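Long-range contacts in enterobactin synthetase component F-related protein (Vibrio cholerae serotype O1, PDB 4OXI), which probably uses ATP to activate glycine as glycyl adenylate, in a lipopolysaccharide modification pathway related to nonribosomal peptide synthetases: residues S308-I313 against C336-L341; L344-Q349 against F374-G379; V356-G361 against A381-G386. One frame throughout, in Å; residues are numbered along the deposited sequence.

Contact 1 (S308-I313 against C336-L341); sequences SVPTVI and CGQALL. With GAP (glycyl-adenosine-5'-phosphate), chain B.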
loop_
_atom_site.group_PDB
_atom_site.type_symbol
_atom_site.label_atom_id
_atom_site.label_comp_id
_atom_site.label_asym_id
_atom_site.label_seq_id
_atom_site.Cartn_x
_atom_site.Cartn_y
_atom_site.Cartn_z
ATOM N N SER A 308 -8.066 -6.387 1.492
ATOM C CA SER A 308 -7.426 -6.478 0.185
ATOM C C SER A 308 -8.200 -5.641 -0.828
ATOM O O SER A 308 -9.241 -5.084 -0.502
ATOM C CB SER A 308 -7.397 -7.926 -0.283
ATOM O OG SER A 308 -8.714 -8.361 -0.588
ATOM N N VAL A 309 -7.691 -5.554 -2.055
ATOM C CA VAL A 309 -8.460 -4.994 -3.162
ATOM C C VAL A 309 -9.640 -5.938 -3.403
ATOM O O VAL A 309 -9.575 -7.119 -3.043
ATOM C CB VAL A 309 -7.611 -4.859 -4.450
ATOM C CG1 VAL A 309 -6.574 -3.756 -4.294
ATOM C CG2 VAL A 309 -6.926 -6.196 -4.806
ATOM N N PRO A 310 -10.732 -5.425 -3.980
ATOM C CA PRO A 310 -11.924 -6.262 -4.159
ATOM C C PRO A 310 -11.808 -7.278 -5.312
ATOM O O PRO A 310 -12.705 -8.101 -5.487
ATOM C CB PRO A 310 -13.025 -5.238 -4.454
ATOM C CG PRO A 310 -12.302 -4.042 -4.995
ATOM C CD PRO A 310 -11.014 -4.000 -4.233
ATOM N N THR A 311 -10.722 -7.218 -6.074
ATOM C CA THR A 311 -10.418 -8.225 -7.089
ATOM C C THR A 311 -10.419 -9.599 -6.449
ATOM O O THR A 311 -10.791 -10.599 -7.066
ATOM C CB THR A 311 -9.020 -7.977 -7.702
ATOM O OG1 THR A 311 -9.044 -6.760 -8.451
ATOM C CG2 THR A 311 -8.635 -9.094 -8.643
ATOM N N VAL A 312 -9.995 -9.644 -5.196
ATOM C CA VAL A 312 -9.924 -10.906 -4.478
ATOM C C VAL A 312 -11.272 -11.639 -4.468
ATOM O O VAL A 312 -11.314 -12.867 -4.549
ATOM C CB VAL A 312 -9.361 -10.673 -3.070
ATOM C CG1 VAL A 312 -9.816 -11.749 -2.098
ATOM C CG2 VAL A 312 -7.834 -10.600 -3.143
ATOM N N ILE A 313 -12.369 -10.883 -4.416
ATOM C CA ILE A 313 -13.705 -11.480 -4.401
ATOM C C ILE A 313 -14.011 -12.144 -5.734
ATOM O O ILE A 313 -14.561 -13.244 -5.774
ATOM C CB ILE A 313 -14.801 -10.443 -4.126
ATOM C CG1 ILE A 313 -14.514 -9.688 -2.822
ATOM C CG2 ILE A 313 -16.176 -11.121 -4.082
ATOM C CD1 ILE A 313 -15.377 -8.420 -2.645
ATOM N N CYS A 336 -10.416 -2.186 -0.263
ATOM C CA CYS A 336 -9.957 -0.846 -0.599
ATOM C C CYS A 336 -9.267 -0.887 -1.935
ATOM O O CYS A 336 -8.680 -1.916 -2.305
ATOM C CB CYS A 336 -8.949 -0.344 0.440
ATOM S SG CYS A 336 -8.470 1.413 0.230
ATOM N N GLY A 337 -9.325 0.219 -2.668
ATOM C CA GLY A 337 -8.484 0.358 -3.840
ATOM C C GLY A 337 -9.188 0.503 -5.171
ATOM O O GLY A 337 -8.649 1.149 -6.074
ATOM N N GLN A 338 -10.362 -0.116 -5.298
ATOM C CA GLN A 338 -11.149 -0.089 -6.528
ATOM C C GLN A 338 -12.618 -0.043 -6.163
ATOM O O GLN A 338 -12.990 -0.405 -5.039
ATOM C CB GLN A 338 -10.935 -1.365 -7.344
ATOM C CG GLN A 338 -9.528 -1.857 -7.369
ATOM C CD GLN A 338 -9.384 -3.148 -8.135
ATOM O OE1 GLN A 338 -9.151 -4.211 -7.546
ATOM N NE2 GLN A 338 -9.521 -3.068 -9.461
ATOM N N ALA A 339 -13.450 0.363 -7.118
ATOM C CA ALA A 339 -14.901 0.391 -6.923
ATOM C C ALA A 339 -15.413 -0.963 -6.457
ATOM O O ALA A 339 -15.140 -1.995 -7.085
ATOM C CB ALA A 339 -15.613 0.820 -8.200
ATOM N N LEU A 340 -16.116 -0.961 -5.325
ATOM C CA LEU A 340 -16.691 -2.192 -4.787
ATOM C C LEU A 340 -18.095 -2.336 -5.351
ATOM O O LEU A 340 -18.953 -1.481 -5.126
ATOM C CB LEU A 340 -16.735 -2.135 -3.257
ATOM C CG LEU A 340 -17.298 -3.349 -2.524
ATOM C CD1 LEU A 340 -16.509 -4.596 -2.892
ATOM C CD2 LEU A 340 -17.268 -3.131 -1.021
ATOM N N LEU A 341 -18.335 -3.393 -6.115
ATOM C CA LEU A 341 -19.666 -3.583 -6.679
ATOM C C LEU A 341 -20.598 -4.265 -5.690
ATOM O O LEU A 341 -20.174 -5.143 -4.934
ATOM C CB LEU A 341 -19.596 -4.359 -7.987
ATOM C CG LEU A 341 -19.298 -3.392 -9.127
ATOM C CD1 LEU A 341 -19.260 -4.094 -10.446
ATOM C CD2 LEU A 341 -20.367 -2.329 -9.150
HETATM N N GAP B . -4.449 3.414 -0.058
HETATM C CA GAP B . -5.372 2.460 -0.740
HETATM C C GAP B . -5.129 2.591 -2.231
HETATM O O GAP B . -5.714 1.912 -3.056
HETATM P PA GAP B . -3.655 3.907 -4.142
HETATM O O1A GAP B . -2.946 5.229 -3.987
HETATM O O2A GAP B . -2.932 2.703 -4.724
HETATM O O3A GAP B . -4.162 3.586 -2.656
HETATM C "C5'" GAP B . -5.743 5.386 -4.715
HETATM O "O5'" GAP B . -4.985 4.208 -4.994
HETATM C "C4'" GAP B . -6.899 5.466 -5.692
HETATM O "O4'" GAP B . -7.602 4.222 -5.699
HETATM C "C3'" GAP B . -7.956 6.468 -5.284
HETATM O "O3'" GAP B . -7.606 7.787 -5.704
HETATM C "C2'" GAP B . -9.192 5.924 -5.980
HETATM O "O2'" GAP B . -9.150 6.223 -7.367
HETATM C "C1'" GAP B . -8.991 4.431 -5.945
HETATM N N9 GAP B . -9.763 3.860 -4.819
HETATM C C8 GAP B . -9.271 3.565 -3.601
HETATM N N7 GAP B . -10.231 3.039 -2.800
HETATM C C5 GAP B . -11.374 3.005 -3.518
HETATM C C6 GAP B . -12.768 2.583 -3.268
HETATM N N6 GAP B . -13.132 2.055 -2.068
HETATM N N1 GAP B . -13.652 2.725 -4.284
HETATM C C2 GAP B . -13.297 3.237 -5.485
HETATM N N3 GAP B . -12.044 3.640 -5.774
HETATM C C4 GAP B . -11.059 3.545 -4.849
#
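T311 and Q338 make the polar side-chain contact. T311 OG1 donates to Q338 OE1 at 2.7 Å, in the carbonyl plane and on a lone pair of the amide oxygen. The Q338 chain runs extended beyond CG (chi2 178°), which carries its oxygen across to the threonine. The backbones are tied by a hydrogen bond from C336 N to S308 O, 3.1 Å. In return, the C-H of V309 CA points at C336 O, with 3.2 Å between the heavy atoms.

The apolar contacts centre on P310. P310 CG lies 3.8 Å from Q338 CB. P310 CB meets L340 CD1 at 3.9 Å. I313 CD1 reaches L340 CD1 at 4.0 Å, and the I313 and L340 side chains cross at about a right angle.

The other side of 336-341 borders the ligand. G337 N lies 3.0 Å from N7 of glycyl-adenosine-5'-phosphate, and K472 bonds to G337 O. Strands 305-308 and 332-336 are parallel neighbours, joined through helix 311-318. The contact thus packs the start of a beta-alpha-beta crossover helix against the adenine-binding loop of an adenylate-forming enzyme.

Contact 2 (L344-Q349 against F374-G379); sequences LAEQWQ and FVAHSG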
loop_
_atom_site.group_PDB
_atom_site.type_symbol
_atom_site.label_atom_id
_atom_site.label_comp_id
_atom_site.label_asym_id
_atom_site.label_seq_id
_atom_site.Cartn_x
_atom_site.Cartn_y
_atom_site.Cartn_z
ATOM N N LEU A 344 -20.707 -8.020 -5.829
ATOM C CA LEU A 344 -19.507 -8.643 -5.275
ATOM C C LEU A 344 -19.544 -8.624 -3.754
ATOM O O LEU A 344 -19.277 -9.633 -3.101
ATOM C CB LEU A 344 -18.249 -7.932 -5.758
ATOM C CG LEU A 344 -17.786 -8.220 -7.178
ATOM C CD1 LEU A 344 -16.392 -7.641 -7.361
ATOM C CD2 LEU A 344 -17.810 -9.723 -7.465
ATOM N N ALA A 345 -19.870 -7.471 -3.182
ATOM C CA ALA A 345 -19.873 -7.371 -1.737
ATOM C C ALA A 345 -20.925 -8.324 -1.176
ATOM O O ALA A 345 -20.720 -8.927 -0.117
ATOM C CB ALA A 345 -20.131 -5.949 -1.290
ATOM N N GLU A 346 -22.040 -8.473 -1.894
ATOM C CA GLU A 346 -23.107 -9.375 -1.448
ATOM C C GLU A 346 -22.643 -10.827 -1.409
ATOM O O GLU A 346 -22.877 -11.532 -0.425
ATOM C CB GLU A 346 -24.366 -9.239 -2.313
ATOM C CG GLU A 346 -25.423 -10.328 -2.074
ATOM C CD GLU A 346 -26.031 -10.310 -0.666
ATOM O OE1 GLU A 346 -25.884 -9.296 0.058
ATOM O OE2 GLU A 346 -26.666 -11.320 -0.285
ATOM N N GLN A 347 -21.959 -11.265 -2.462
ATOM C CA GLN A 347 -21.479 -12.639 -2.500
ATOM C C GLN A 347 -20.419 -12.915 -1.433
ATOM O O GLN A 347 -20.356 -14.013 -0.886
ATOM C CB GLN A 347 -20.977 -12.994 -3.898
ATOM C CG GLN A 347 -22.111 -13.224 -4.887
ATOM C CD GLN A 347 -21.626 -13.346 -6.313
ATOM O OE1 GLN A 347 -21.434 -12.340 -7.004
ATOM N NE2 GLN A 347 -21.424 -14.577 -6.768
ATOM N N TRP A 348 -19.591 -11.923 -1.120
ATOM C CA TRP A 348 -18.586 -12.129 -0.089
ATOM C C TRP A 348 -19.283 -12.180 1.264
ATOM O O TRP A 348 -18.953 -13.022 2.103
ATOM C CB TRP A 348 -17.512 -11.032 -0.120
ATOM C CG TRP A 348 -16.360 -11.278 0.837
ATOM C CD1 TRP A 348 -16.282 -10.892 2.142
ATOM C CD2 TRP A 348 -15.132 -11.957 0.546
ATOM N NE1 TRP A 348 -15.072 -11.287 2.686
ATOM C CE2 TRP A 348 -14.350 -11.943 1.723
ATOM C CE3 TRP A 348 -14.610 -12.569 -0.602
ATOM C CZ2 TRP A 348 -13.079 -12.522 1.788
ATOM C CZ3 TRP A 348 -13.348 -13.151 -0.536
ATOM C CH2 TRP A 348 -12.599 -13.122 0.650
ATOM N N GLN A 349 -20.260 -11.297 1.469
ATOM C CA GLN A 349 -20.974 -11.260 2.747
ATOM C C GLN A 349 -21.803 -12.530 3.011
ATOM O O GLN A 349 -21.946 -12.957 4.160
ATOM C CB GLN A 349 -21.845 -10.000 2.868
ATOM C CG GLN A 349 -22.581 -9.908 4.213
ATOM C CD GLN A 349 -22.953 -8.487 4.584
ATOM O OE1 GLN A 349 -23.919 -7.921 4.055
ATOM N NE2 GLN A 349 -22.185 -7.894 5.498
ATOM N N PHE A 374 -21.088 -1.950 4.276
ATOM C CA PHE A 374 -21.935 -2.470 3.228
ATOM C C PHE A 374 -23.322 -2.794 3.796
ATOM O O PHE A 374 -23.441 -3.491 4.807
ATOM C CB PHE A 374 -21.308 -3.726 2.642
ATOM C CG PHE A 374 -22.189 -4.448 1.682
ATOM C CD1 PHE A 374 -22.527 -3.878 0.470
ATOM C CD2 PHE A 374 -22.683 -5.711 1.991
ATOM C CE1 PHE A 374 -23.345 -4.559 -0.434
ATOM C CE2 PHE A 374 -23.499 -6.400 1.101
ATOM C CZ PHE A 374 -23.827 -5.827 -0.115
ATOM N N VAL A 375 -24.350 -2.265 3.138
ATOM C CA VAL A 375 -25.745 -2.508 3.492
ATOM C C VAL A 375 -26.375 -3.339 2.384
ATOM O O VAL A 375 -26.560 -2.851 1.268
ATOM C CB VAL A 375 -26.523 -1.174 3.606
ATOM C CG1 VAL A 375 -27.974 -1.426 3.983
ATOM C CG2 VAL A 375 -25.853 -0.226 4.616
ATOM N N ALA A 376 -26.687 -4.597 2.678
ATOM C CA ALA A 376 -27.309 -5.491 1.698
ATOM C C ALA A 376 -28.606 -4.925 1.101
ATOM O O ALA A 376 -28.929 -5.172 -0.062
ATOM C CB ALA A 376 -27.578 -6.846 2.332
ATOM N N HIS A 377 -29.339 -4.162 1.907
ATOM C CA HIS A 377 -30.650 -3.648 1.512
ATOM C C HIS A 377 -30.608 -2.185 1.067
ATOM O O HIS A 377 -31.426 -1.374 1.512
ATOM C CB HIS A 377 -31.635 -3.785 2.680
ATOM C CG HIS A 377 -31.749 -5.179 3.211
ATOM N ND1 HIS A 377 -32.203 -6.234 2.446
ATOM C CD2 HIS A 377 -31.465 -5.694 4.432
ATOM C CE1 HIS A 377 -32.197 -7.338 3.173
ATOM N NE2 HIS A 377 -31.754 -7.039 4.382
ATOM N N SER A 378 -29.659 -1.847 0.197
ATOM C CA SER A 378 -29.509 -0.465 -0.245
ATOM C C SER A 378 -30.161 -0.300 -1.603
ATOM O O SER A 378 -30.550 0.801 -1.982
ATOM C CB SER A 378 -28.031 -0.083 -0.355
ATOM O OG SER A 378 -27.467 -0.623 -1.543
ATOM N N GLY A 379 -30.260 -1.405 -2.332
ATOM C CA GLY A 379 -30.755 -1.381 -3.693
ATOM C C GLY A 379 -29.976 -0.452 -4.608
ATOM O O GLY A 379 -30.578 0.220 -5.443
HETATM O O HOH W 1 -21.652 -5.223 6.273
#
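F374, Q349 and E346 all leave the backbone with CG anti to N, and this brings an aromatic ring up to helix 342-352. In F374 (chi1 172°) the torsion sends the ring into the helix surface. In Q349 the chain stays extended beyond CG and carries the amide to the rim of that ring. E346 then bends at chi2 (64°), which folds its carboxylate back toward the same rim.

The ring is met from several directions. A345 CB sits over the centre of one face, in a CH-pi contact 3.6 Å from the centroid of the F374 ring. On the opposite face the backbone N of A376 lies offset toward the rim. Q349 OE1 approaches the edge near the ring plane, 3.3 Å from F374 CD2. The amide and ring planes are 50° apart, so the two groups are not stacked. E346 OE1 also comes in at the edge, 3.9 Å from F374 CE2, and touches the methyl A376 CB at 3.7 Å. Both oxygens therefore face the C-H rim of the ring, which probably carries a slight positive charge.

No direct hydrogen bond joins the two segments. A water links them instead. It accepts from Q349 NE2 at 2.8 Å and donates to F374 O at 2.9 Å. Q349 NE2 also bonds to Q354 O, just beyond the helix, so two partners hold the amide nitrogen and fix the amide's rotation.

The contact is partly buried, its centre about 25 Å from the centre of the chain. It joins helix 342-352 to the loop that follows strand 370-373. F374 also touches H342, V356 and V383, while W348 of the same helix packs on I313 of helix 311-318 and on V356 of strand 356-360.

Contact 3 (V356-G361 against A381-G386); sequences VINLYG and ASVPIG. With GAP (glycyl-adenosine-5'-phosphate), chain B.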
loop_
_atom_site.group_PDB
_atom_site.type_symbol
_atom_site.label_atom_id
_atom_site.label_comp_id
_atom_site.label_asym_id
_atom_site.label_seq_id
_atom_site.Cartn_x
_atom_site.Cartn_y
_atom_site.Cartn_z
ATOM N N VAL A 356 -18.972 -6.300 6.103
ATOM C CA VAL A 356 -18.080 -6.003 4.998
ATOM C C VAL A 356 -17.945 -4.487 4.974
ATOM O O VAL A 356 -18.945 -3.788 5.049
ATOM C CB VAL A 356 -18.683 -6.496 3.672
ATOM C CG1 VAL A 356 -17.893 -5.986 2.498
ATOM C CG2 VAL A 356 -18.748 -8.032 3.651
ATOM N N ILE A 357 -16.719 -3.975 4.898
ATOM C CA ILE A 357 -16.485 -2.536 5.000
ATOM C C ILE A 357 -15.771 -2.028 3.752
ATOM O O ILE A 357 -14.709 -2.546 3.399
ATOM C CB ILE A 357 -15.594 -2.201 6.217
ATOM C CG1 ILE A 357 -16.129 -2.843 7.499
ATOM C CG2 ILE A 357 -15.435 -0.691 6.385
ATOM C CD1 ILE A 357 -17.552 -2.463 7.814
ATOM N N ASN A 358 -16.341 -1.031 3.079
ATOM C CA ASN A 358 -15.681 -0.410 1.926
ATOM C C ASN A 358 -14.775 0.681 2.465
ATOM O O ASN A 358 -15.232 1.512 3.242
ATOM C CB ASN A 358 -16.717 0.190 0.956
ATOM C CG ASN A 358 -16.117 0.583 -0.399
ATOM O OD1 ASN A 358 -14.985 0.213 -0.728
ATOM N ND2 ASN A 358 -16.894 1.311 -1.204
ATOM N N LEU A 359 -13.496 0.672 2.095
ATOM C CA LEU A 359 -12.582 1.731 2.534
ATOM C C LEU A 359 -12.088 2.478 1.313
ATOM O O LEU A 359 -11.795 1.850 0.295
ATOM C CB LEU A 359 -11.365 1.153 3.257
ATOM C CG LEU A 359 -11.495 0.472 4.610
ATOM C CD1 LEU A 359 -10.116 -0.016 5.140
ATOM C CD2 LEU A 359 -12.107 1.433 5.567
ATOM N N TYR A 360 -11.973 3.804 1.411
ATOM C CA TYR A 360 -11.452 4.604 0.305
ATOM C C TYR A 360 -10.346 5.554 0.756
ATOM O O TYR A 360 -10.427 6.161 1.824
ATOM C CB TYR A 360 -12.565 5.410 -0.419
ATOM C CG TYR A 360 -12.009 6.619 -1.148
ATOM C CD1 TYR A 360 -11.620 6.536 -2.486
ATOM C CD2 TYR A 360 -11.825 7.834 -0.490
ATOM C CE1 TYR A 360 -11.070 7.638 -3.142
ATOM C CE2 TYR A 360 -11.265 8.928 -1.132
ATOM C CZ TYR A 360 -10.901 8.829 -2.458
ATOM O OH TYR A 360 -10.353 9.928 -3.096
ATOM N N GLY A 361 -9.336 5.711 -0.097
ATOM C CA GLY A 361 -8.326 6.731 0.085
ATOM C C GLY A 361 -7.097 6.453 -0.766
ATOM O O GLY A 361 -6.849 5.304 -1.161
ATOM N N ALA A 381 -26.285 -0.071 -7.213
ATOM C CA ALA A 381 -25.406 -0.921 -8.024
ATOM C C ALA A 381 -23.962 -0.992 -7.507
ATOM O O ALA A 381 -23.231 -1.952 -7.789
ATOM C CB ALA A 381 -25.422 -0.468 -9.464
ATOM N N SER A 382 -23.543 0.031 -6.768
ATOM C CA SER A 382 -22.198 0.055 -6.194
ATOM C C SER A 382 -22.281 0.390 -4.714
ATOM O O SER A 382 -23.280 0.940 -4.244
ATOM C CB SER A 382 -21.348 1.113 -6.881
ATOM O OG SER A 382 -21.938 2.386 -6.680
ATOM N N VAL A 383 -21.227 0.058 -3.983
ATOM C CA VAL A 383 -21.142 0.396 -2.573
ATOM C C VAL A 383 -20.528 1.780 -2.465
ATOM O O VAL A 383 -19.477 2.047 -3.059
ATOM C CB VAL A 383 -20.285 -0.629 -1.822
ATOM C CG1 VAL A 383 -20.212 -0.299 -0.339
ATOM C CG2 VAL A 383 -20.831 -2.035 -2.038
ATOM N N PRO A 384 -21.193 2.681 -1.735
ATOM C CA PRO A 384 -20.650 4.026 -1.485
ATOM C C PRO A 384 -19.270 3.951 -0.829
ATOM O O PRO A 384 -18.987 2.965 -0.148
ATOM C CB PRO A 384 -21.642 4.626 -0.484
ATOM C CG PRO A 384 -22.943 3.850 -0.711
ATOM C CD PRO A 384 -22.535 2.478 -1.153
ATOM N N ILE A 385 -18.430 4.966 -1.018
ATOM C CA ILE A 385 -17.170 5.040 -0.272
ATOM C C ILE A 385 -17.416 5.679 1.097
ATOM O O ILE A 385 -16.556 5.651 1.979
ATOM C CB ILE A 385 -16.063 5.796 -1.041
ATOM C CG1 ILE A 385 -16.541 7.169 -1.515
ATOM C CG2 ILE A 385 -15.602 4.987 -2.246
ATOM C CD1 ILE A 385 -15.375 8.065 -2.042
ATOM N N GLY A 386 -18.598 6.267 1.271
ATOM C CA GLY A 386 -19.077 6.584 2.610
ATOM C C GLY A 386 -18.767 7.980 3.093
ATOM O O GLY A 386 -18.987 8.971 2.383
HETATM N N GAP B . -4.449 3.414 -0.058
HETATM C CA GAP B . -5.372 2.460 -0.740
HETATM C C GAP B . -5.129 2.591 -2.231
HETATM O O GAP B . -5.714 1.912 -3.056
HETATM P PA GAP B . -3.655 3.907 -4.142
HETATM O O1A GAP B . -2.946 5.229 -3.987
HETATM O O2A GAP B . -2.932 2.703 -4.724
HETATM O O3A GAP B . -4.162 3.586 -2.656
HETATM C "C5'" GAP B . -5.743 5.386 -4.715
HETATM O "O5'" GAP B . -4.985 4.208 -4.994
HETATM C "C4'" GAP B . -6.899 5.466 -5.692
HETATM O "O4'" GAP B . -7.602 4.222 -5.699
HETATM C "C3'" GAP B . -7.956 6.468 -5.284
HETATM O "O3'" GAP B . -7.606 7.787 -5.704
HETATM C "C2'" GAP B . -9.192 5.924 -5.980
HETATM O "O2'" GAP B . -9.150 6.223 -7.367
HETATM C "C1'" GAP B . -8.991 4.431 -5.945
HETATM N N9 GAP B . -9.763 3.860 -4.819
HETATM C C8 GAP B . -9.271 3.565 -3.601
HETATM N N7 GAP B . -10.231 3.039 -2.800
HETATM C C5 GAP B . -11.374 3.005 -3.518
HETATM C C6 GAP B . -12.768 2.583 -3.268
HETATM N N6 GAP B . -13.132 2.055 -2.068
HETATM N N1 GAP B . -13.652 2.725 -4.284
HETATM C C2 GAP B . -13.297 3.237 -5.485
HETATM N N3 GAP B . -12.044 3.640 -5.774
HETATM C C4 GAP B . -11.059 3.545 -4.849
#
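N358 and P384 make the hydrogen bond of this contact. N358 ND2 donates to P384 O at 2.9 Å. The N-H comes from above the carbonyl plane rather than along a lone pair. V383 O lies 3.3 Å from N358 ND2. N358 CG is anti to the backbone N (chi1 -168°), which turns the amide off the strand toward 381-386 and the adenine.

The other end of that amide serves the ligand. N358 OD1 accepts from N6 of glycyl-adenosine-5'-phosphate at 2.9 Å. L359 O accepts from the same ligand N6 at 2.7 Å. The exocyclic amine thus has two acceptors from adjacent residues. At the far end of the ligand its amino N makes a weak bond to G361 O.

The apolar contacts join Y360 and I385, whose side chains lie side by side and point the same way. Y360 CB meets I385 CG2 at 3.6 Å. I385 CD1 lies over one face of the Y360 ring in a CH-pi contact, 4.0 Å from the centroid. The adenine is at the edge of that ring, and I385 CG2 is 3.6 Å from ligand N1. Y360 OH bonds to D452, which also holds the ligand.

N358, Y360 and G361 belong to the NxYGPTE motif of adenylation domains. The chemistry is consistent with two-shell recognition of adenine: the bond to P384 O probably sets which way the N358 amide faces, and this leaves its oxygen toward the amine of the base.

In the fold
Contacts 1 and 3 are buried and border the ligand, while contact 2 is only partly buried and lies farther out. All three involve one sheet and its helices: contact 1 at the ends of strands 305-308 and 332-336, contact 3 along strand 356-360, contact 2 on helix 342-352. The loop between strands 370-373 and 387-388 supplies a segment to both contacts 2 and 3. Contacts 1 and 3 meet through the probable L340 O to V383 N hydrogen bond, contacts 1 and 2 through apolar packing. Direct hydrogen bonds join the segments near the ligand; farther out, a ring and a water take over.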